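Sortase (Actinomyces oris, PDB 2XWG) probably acts, as a calcium-binding class C sortase, in joining pilin subunits during assembly of fimbriae on the bacterial surface. Local coordinates at residues Y173-L177 / G178-K182; Y92-E95 / M96-D99; G119-S122 / R123-T126. All blocks are in the same frame, centred on the assembly; numbering follows the deposited sequence.

Contact 1: Y173-L177 / G178-K182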
loop_
_atom_site.group_PDB
_atom_site.type_symbol
_atom_site.label_atom_id
_atom_site.label_comp_id
_atom_site.label_asym_id
_atom_site.label_seq_id
_atom_site.Cartn_x
_atom_site.Cartn_y
_atom_site.Cartn_z
ATOM N N TYR A 173 6.520 2.639 -9.262
ATOM C CA TYR A 173 5.835 1.650 -10.084
ATOM C C TYR A 173 5.380 0.505 -9.233
ATOM O O TYR A 173 6.148 -0.007 -8.444
ATOM C CB TYR A 173 6.783 1.077 -11.108
ATOM C CG TYR A 173 7.395 2.095 -12.017
ATOM C CD1 TYR A 173 6.785 2.440 -13.204
ATOM C CD2 TYR A 173 8.602 2.699 -11.701
ATOM C CE1 TYR A 173 7.351 3.364 -14.063
ATOM C CE2 TYR A 173 9.188 3.612 -12.558
ATOM C CZ TYR A 173 8.554 3.936 -13.739
ATOM O OH TYR A 173 9.121 4.859 -14.594
ATOM N N VAL A 174 4.144 0.073 -9.423
ATOM C CA VAL A 174 3.613 -1.070 -8.701
ATOM C C VAL A 174 3.262 -2.194 -9.697
ATOM O O VAL A 174 2.286 -2.071 -10.433
ATOM C CB VAL A 174 2.379 -0.656 -7.901
ATOM C CG1 VAL A 174 1.814 -1.839 -7.125
ATOM C CG2 VAL A 174 2.731 0.494 -6.963
ATOM N N SER A 175 4.064 -3.260 -9.737
ATOM C CA SER A 175 3.788 -4.420 -10.601
ATOM C C SER A 175 3.025 -5.553 -9.910
ATOM O O SER A 175 3.371 -5.962 -8.806
ATOM C CB SER A 175 5.082 -4.976 -11.183
ATOM O OG SER A 175 5.665 -4.004 -12.028
ATOM N N SER A 176 1.980 -6.051 -10.563
ATOM C CA SER A 176 1.244 -7.216 -10.075
ATOM C C SER A 176 0.408 -7.797 -11.195
ATOM O O SER A 176 0.002 -7.079 -12.106
ATOM C CB SER A 176 0.311 -6.842 -8.928
ATOM O OG SER A 176 -0.745 -6.029 -9.410
ATOM N N LEU A 177 0.147 -9.102 -11.123
ATOM C CA LEU A 177 -0.697 -9.765 -12.106
ATOM C C LEU A 177 -0.377 -9.316 -13.547
ATOM O O LEU A 177 -1.239 -8.822 -14.268
ATOM C CB LEU A 177 -2.167 -9.519 -11.764
ATOM C CG LEU A 177 -2.809 -10.396 -10.680
ATOM C CD1 LEU A 177 -1.782 -11.135 -9.847
ATOM C CD2 LEU A 177 -3.716 -9.566 -9.802
ATOM N N GLY A 178 0.879 -9.475 -13.947
ATOM C CA GLY A 178 1.296 -9.222 -15.313
ATOM C C GLY A 178 1.283 -7.793 -15.794
ATOM O O GLY A 178 1.399 -7.542 -16.995
ATOM N N GLN A 179 1.171 -6.840 -14.875
ATOM C CA GLN A 179 0.952 -5.467 -15.294
ATOM C C GLN A 179 1.635 -4.433 -14.397
ATOM O O GLN A 179 1.528 -4.508 -13.183
ATOM C CB GLN A 179 -0.543 -5.227 -15.326
ATOM C CG GLN A 179 -0.953 -4.015 -16.105
ATOM C CD GLN A 179 -2.410 -4.085 -16.489
ATOM O OE1 GLN A 179 -2.899 -5.143 -16.935
ATOM N NE2 GLN A 179 -3.130 -2.970 -16.299
ATOM N N THR A 180 2.328 -3.466 -14.992
ATOM C CA THR A 180 3.078 -2.493 -14.214
ATOM C C THR A 180 2.388 -1.137 -14.213
ATOM O O THR A 180 2.120 -0.574 -15.268
ATOM C CB THR A 180 4.517 -2.326 -14.731
ATOM O OG1 THR A 180 5.236 -3.554 -14.563
ATOM C CG2 THR A 180 5.248 -1.252 -13.956
ATOM N N LEU A 181 2.121 -0.610 -13.020
ATOM C CA LEU A 181 1.390 0.628 -12.860
ATOM C C LEU A 181 2.343 1.766 -12.494
ATOM O O LEU A 181 3.035 1.688 -11.481
ATOM C CB LEU A 181 0.380 0.463 -11.736
ATOM C CG LEU A 181 -0.471 -0.801 -11.670
ATOM C CD1 LEU A 181 -1.480 -0.626 -10.559
ATOM C CD2 LEU A 181 -1.177 -1.096 -12.996
ATOM N N LYS A 182 2.386 2.822 -13.304
ATOM C CA LYS A 182 3.208 3.969 -12.969
ATOM C C LYS A 182 2.400 4.990 -12.199
ATOM O O LYS A 182 1.342 5.406 -12.675
ATOM C CB LYS A 182 3.750 4.618 -14.233
ATOM C CG LYS A 182 4.670 5.795 -13.990
ATOM C CD LYS A 182 5.162 6.361 -15.313
ATOM C CE LYS A 182 6.235 7.408 -15.113
ATOM N NZ LYS A 182 6.572 8.130 -16.397
#
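Gly178 shares with Leu177 the two central places of a type I' beta turn from Ser176 to Gln179, and both carry the positive phi (69° and 43°) that this tight reversal demands. Gln179 closes the turn: its N donates to Ser176 O at 3.0 Å, while its O receives Ser176 N at 3.1 Å. Thr180 pairs with Ser175 across the non-hydrogen-bonded position, where the two hydroxyls hydrogen-bond, Ser175 OG 2.6 Å from Thr180 OG1. Each oxygen sits anti to its own carbonyl carbon (chi1 -64° in both residues), which brings the hydroxyls together and leaves the Thr180 methyl CG2 in loose contact with Tyr173 CB. Leu181 returns to backbone pairing: Val174 N reaches Leu181 O at 2.8 Å, and Leu181 N gives its hydrogen to Val174 O. The leucine also lays CG against that same Val174 O, 3.3 Å away. Lys182, fully extended, runs alongside Tyr173 in the same direction, its CG 3.6 Å from Tyr173 CE1 and its CE close to the phenol oxygen. The result is a beta hairpin with a two-residue loop, part of the sortase domain. Val174, Ser176 and Leu181 share the buried face, where Ser176 OG bonds to Pro138 O. Beyond the hairpin, Tyr173 and Ser175 bond through their backbones to Val106 and Arg104 at strand 103-107, Lys182 does so with Val230, and Arg59 of helix 55-68 packs on Leu177, Gln179 and Leu181.

Contact 2: Y92-E95 / M96-D99; sequences YLHE and MDID. With CA (calcium ion), chain G.
A calcium site at the surface of the enzyme, where helix 87-93 gives way to a loop, brings His94 and Asp97 together. Histidine contributes its backbone, not its ring: His94 O lies 2.7 Å from the calcium ion, and Asp97 OD1 completes this part of the site at 2.9 Å from the metal. The two ligand oxygens, His94 O and Asp97 OD1, stand 3.0 Å apart, a closeness explained by the cation they share. Asp97 CG is tucked between its own backbone N and carbonyl carbon (chi1 80°), a torsion that folds the carboxylate back over the carbonyls of Leu93 and His94, with Asp97 CB 3.5 Å from Leu93 O. The imidazole of His94 and this carboxylate run side by side, their planes 70° apart, and meet loosely through CD2 and OD2; His94 ND1 makes a weak hydrogen bond with Gln90 O instead. Behind this, Glu95 N bonds to Tyr92 O, three residues back, at 2.8 Å. Met96 then adopts a left-handed backbone conformation (phi 47°) that swings the chain round to present Asp97. A water lies between Glu95 OE1 and Met96 N, accepting from Met96 N at 3.1 Å; Glu95 OE1 is also held by Ser61 OG. Glu58 from helix 55-68 supplies the third protein ligand through OE2, tying that helix to the loop. The chemistry thus places two carboxylates and a carbonyl around one cation, whose charge probably offsets the repulsion between Glu58 and Asp97; the metal-oxygen distances are long for calcium, consistent with weak binding or with limited precision.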
loop_
_atom_site.group_PDB
_atom_site.type_symbol
_atom_site.label_atom_id
_atom_site.label_comp_id
_atom_site.label_asym_id
_atom_site.label_seq_id
_atom_site.Cartn_x
_atom_site.Cartn_y
_atom_site.Cartn_z
ATOM N N TYR A 92 -10.307 -11.733 2.105
ATOM C CA TYR A 92 -9.309 -10.846 1.524
ATOM C C TYR A 92 -8.047 -11.636 1.202
ATOM O O TYR A 92 -7.429 -11.440 0.168
ATOM C CB TYR A 92 -9.062 -9.685 2.493
ATOM C CG TYR A 92 -7.729 -8.971 2.410
ATOM C CD1 TYR A 92 -7.493 -8.000 1.457
ATOM C CD2 TYR A 92 -6.734 -9.221 3.340
ATOM C CE1 TYR A 92 -6.301 -7.342 1.400
ATOM C CE2 TYR A 92 -5.543 -8.560 3.298
ATOM C CZ TYR A 92 -5.330 -7.622 2.333
ATOM O OH TYR A 92 -4.131 -6.959 2.309
ATOM N N LEU A 93 -7.696 -12.561 2.075
ATOM C CA LEU A 93 -6.515 -13.379 1.863
ATOM C C LEU A 93 -6.571 -14.128 0.542
ATOM O O LEU A 93 -5.542 -14.548 0.008
ATOM C CB LEU A 93 -6.369 -14.373 3.006
ATOM C CG LEU A 93 -5.330 -14.069 4.081
ATOM C CD1 LEU A 93 -5.180 -12.582 4.315
ATOM C CD2 LEU A 93 -5.715 -14.791 5.363
ATOM N N HIS A 94 -7.776 -14.316 0.019
ATOM C CA HIS A 94 -7.937 -15.079 -1.207
ATOM C C HIS A 94 -7.692 -14.201 -2.427
ATOM O O HIS A 94 -7.461 -14.705 -3.514
ATOM C CB HIS A 94 -9.330 -15.708 -1.295
ATOM C CG HIS A 94 -9.424 -17.065 -0.675
ATOM N ND1 HIS A 94 -10.093 -17.298 0.510
ATOM C CD2 HIS A 94 -8.943 -18.263 -1.077
ATOM C CE1 HIS A 94 -10.018 -18.581 0.811
ATOM N NE2 HIS A 94 -9.324 -19.191 -0.136
ATOM N N GLU A 95 -7.740 -12.886 -2.261
ATOM C CA GLU A 95 -7.481 -12.023 -3.399
ATOM C C GLU A 95 -5.989 -11.955 -3.676
ATOM O O GLU A 95 -5.178 -12.025 -2.761
ATOM C CB GLU A 95 -8.066 -10.640 -3.175
ATOM C CG GLU A 95 -9.566 -10.671 -2.956
ATOM C CD GLU A 95 -10.325 -11.061 -4.215
ATOM O OE1 GLU A 95 -9.707 -11.090 -5.306
ATOM O OE2 GLU A 95 -11.545 -11.323 -4.117
ATOM N N MET A 96 -5.634 -11.853 -4.947
ATOM C CA MET A 96 -4.244 -11.743 -5.357
ATOM C C MET A 96 -3.331 -12.764 -4.675
ATOM O O MET A 96 -2.289 -12.386 -4.129
ATOM C CB MET A 96 -3.759 -10.326 -5.085
ATOM C CG MET A 96 -4.651 -9.275 -5.693
ATOM S SD MET A 96 -3.941 -7.621 -5.626
ATOM C CE MET A 96 -2.725 -7.700 -6.939
ATOM N N ASP A 97 -3.717 -14.045 -4.722
ATOM C CA ASP A 97 -3.033 -15.092 -3.958
ATOM C C ASP A 97 -2.346 -16.185 -4.806
ATOM O O ASP A 97 -1.993 -17.260 -4.296
ATOM C CB ASP A 97 -3.977 -15.721 -2.908
ATOM C CG ASP A 97 -4.940 -16.777 -3.499
ATOM O OD1 ASP A 97 -5.480 -16.590 -4.624
ATOM O OD2 ASP A 97 -5.161 -17.809 -2.817
ATOM N N ILE A 98 -2.137 -15.905 -6.087
ATOM C CA ILE A 98 -1.406 -16.836 -6.939
ATOM C C ILE A 98 -0.009 -17.123 -6.393
ATOM O O ILE A 98 0.376 -18.280 -6.249
ATOM C CB ILE A 98 -1.225 -16.297 -8.355
ATOM C CG1 ILE A 98 -2.563 -15.901 -8.966
ATOM C CG2 ILE A 98 -0.551 -17.343 -9.215
ATOM C CD1 ILE A 98 -2.420 -15.210 -10.328
ATOM N N ASP A 99 0.754 -16.061 -6.125
ATOM C CA ASP A 99 2.080 -16.161 -5.504
ATOM C C ASP A 99 1.998 -15.707 -4.054
ATOM O O ASP A 99 1.005 -15.099 -3.624
ATOM C CB ASP A 99 3.102 -15.274 -6.221
ATOM C CG ASP A 99 3.323 -15.671 -7.670
ATOM O OD1 ASP A 99 3.502 -16.890 -7.930
ATOM O OD2 ASP A 99 3.323 -14.760 -8.545
HETATM CA CA CA G . -7.819 -15.639 -6.017
HETATM O O HOH W 1 -8.053 -12.059 -6.860
#

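Contact 3: G119-S122 / R123-T126; sequences GTDS and RTLT. With CA (calcium ion), chain F.
The guanidinium of Arg123 has Ser122 OG over one face, 3.0 Å above the plane and displaced toward the rim, and Asp121 OD2 at its edge, in plane. There NE donates a weak, nearly straight hydrogen bond to Asp121 OD2 (3.4 Å), part of a salt bridge. The other flat group, the carboxylate of Asp121, is met at OD2 by Thr124 N (3.1 Å) from above its plane, 55° out of it, while OD1 takes a very short bond from Thr124 OG1 at 2.5 Å. With chi1 at 57°, the carboxylate doubles back across the start of the helix, and the side chains of Asp121 and Thr124 cross at about a right angle. An alanine in place of Asp121 would remove all three acceptor bonds and is likely to leave Thr124 N without its cap and Arg123 without its nearby charge. Helical bonding begins as Leu125 N donates to Asp121 O (3.2 Å). Just upstream, Thr120 OG1 binds a second calcium ion at 2.7 Å, joined by two waters and by the carbonyls of Pro77 and Glu80. This is a classic aspartate N-cap, opening the short, weakly bonded helix 122-127, whose Leu125 touches His151, the predicted catalytic histidine.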
loop_
_atom_site.group_PDB
_atom_site.type_symbol
_atom_site.label_atom_id
_atom_site.label_comp_id
_atom_site.label_asym_id
_atom_site.label_seq_id
_atom_site.Cartn_x
_atom_site.Cartn_y
_atom_site.Cartn_z
ATOM N N GLY A 119 -1.846 -7.504 4.459
ATOM C CA GLY A 119 -1.906 -7.134 5.868
ATOM C C GLY A 119 -0.743 -6.315 6.417
ATOM O O GLY A 119 0.262 -6.089 5.727
ATOM N N THR A 120 -0.868 -5.888 7.674
ATOM C CA THR A 120 0.153 -5.050 8.275
ATOM C C THR A 120 0.503 -5.498 9.691
ATOM O O THR A 120 0.893 -4.700 10.544
ATOM C CB THR A 120 -0.274 -3.564 8.281
ATOM O OG1 THR A 120 -1.543 -3.443 8.932
ATOM C CG2 THR A 120 -0.408 -3.048 6.869
ATOM N N ASP A 121 0.368 -6.787 9.944
ATOM C CA ASP A 121 0.794 -7.325 11.221
ATOM C C ASP A 121 2.296 -7.173 11.324
ATOM O O ASP A 121 2.978 -6.983 10.322
ATOM C CB ASP A 121 0.414 -8.786 11.312
ATOM C CG ASP A 121 0.999 -9.572 10.200
ATOM O OD1 ASP A 121 0.504 -9.448 9.046
ATOM O OD2 ASP A 121 1.982 -10.281 10.479
ATOM N N SER A 122 2.816 -7.255 12.538
ATOM C CA SER A 122 4.228 -7.002 12.776
ATOM C C SER A 122 5.126 -7.968 11.988
ATOM O O SER A 122 6.153 -7.559 11.472
ATOM C CB SER A 122 4.532 -7.062 14.271
ATOM O OG SER A 122 4.489 -8.403 14.745
ATOM N N ARG A 123 4.739 -9.236 11.866
ATOM C CA ARG A 123 5.570 -10.193 11.147
ATOM C C ARG A 123 5.682 -9.776 9.685
ATOM O O ARG A 123 6.766 -9.833 9.095
ATOM C CB ARG A 123 4.999 -11.627 11.211
ATOM C CG ARG A 123 5.123 -12.360 12.553
ATOM C CD ARG A 123 3.735 -12.784 13.085
ATOM N NE ARG A 123 2.927 -11.604 13.424
ATOM C CZ ARG A 123 2.735 -11.150 14.666
ATOM N NH1 ARG A 123 3.268 -11.794 15.708
ATOM N NH2 ARG A 123 1.997 -10.060 14.864
ATOM N N THR A 124 4.555 -9.382 9.098
ATOM C CA THR A 124 4.505 -8.981 7.685
ATOM C C THR A 124 5.414 -7.800 7.376
ATOM O O THR A 124 6.161 -7.839 6.406
ATOM C CB THR A 124 3.092 -8.591 7.278
ATOM O OG1 THR A 124 2.257 -9.742 7.347
ATOM C CG2 THR A 124 3.070 -8.059 5.881
ATOM N N LEU A 125 5.366 -6.764 8.214
ATOM C CA LEU A 125 6.188 -5.571 7.974
ATOM C C LEU A 125 7.683 -5.804 8.232
ATOM O O LEU A 125 8.512 -5.001 7.823
ATOM C CB LEU A 125 5.688 -4.352 8.768
ATOM C CG LEU A 125 4.256 -3.894 8.527
ATOM C CD1 LEU A 125 4.054 -2.477 9.042
ATOM C CD2 LEU A 125 3.992 -3.937 7.087
ATOM N N THR A 126 8.019 -6.886 8.921
ATOM C CA THR A 126 9.410 -7.326 9.022
ATOM C C THR A 126 9.869 -7.983 7.714
ATOM O O THR A 126 11.059 -8.009 7.407
ATOM C CB THR A 126 9.576 -8.298 10.202
ATOM O OG1 THR A 126 9.731 -7.536 11.415
ATOM C CG2 THR A 126 10.784 -9.168 10.024
HETATM CA CA CA F . -1.562 -3.617 11.673
HETATM O O HOH W 2 7.635 -5.453 12.072
HETATM O O HOH W 3 -3.198 -5.936 11.892
HETATM O O HOH W 4 -3.697 -1.942 12.471
#

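How the contacts relate
From the N terminus the order is contact 2, contact 3, contact 1, in series: none encloses or crosses another, and each closes a local bend. Contact 2 turns the chain out of helix 87-93 on its way to strand 103-107; contact 3 starts helix 122-127 after a three-residue loop that follows strand 112-118; contact 1 reverses strand 171-176 into strand 179-191. Contact 2 is the meeting point in space. Its Met96 CE packs 3.6 Å from Leu177 CD2 at the hairpin turn, and Tyr92 OH probably hydrogen-bonds Gly119 N. Contacts 1 and 3 stay about 13 Å apart at their nearest atoms. The two calcium-bearing loops lie beside the sortase beta-barrel, joined through Tyr92 and Gly119.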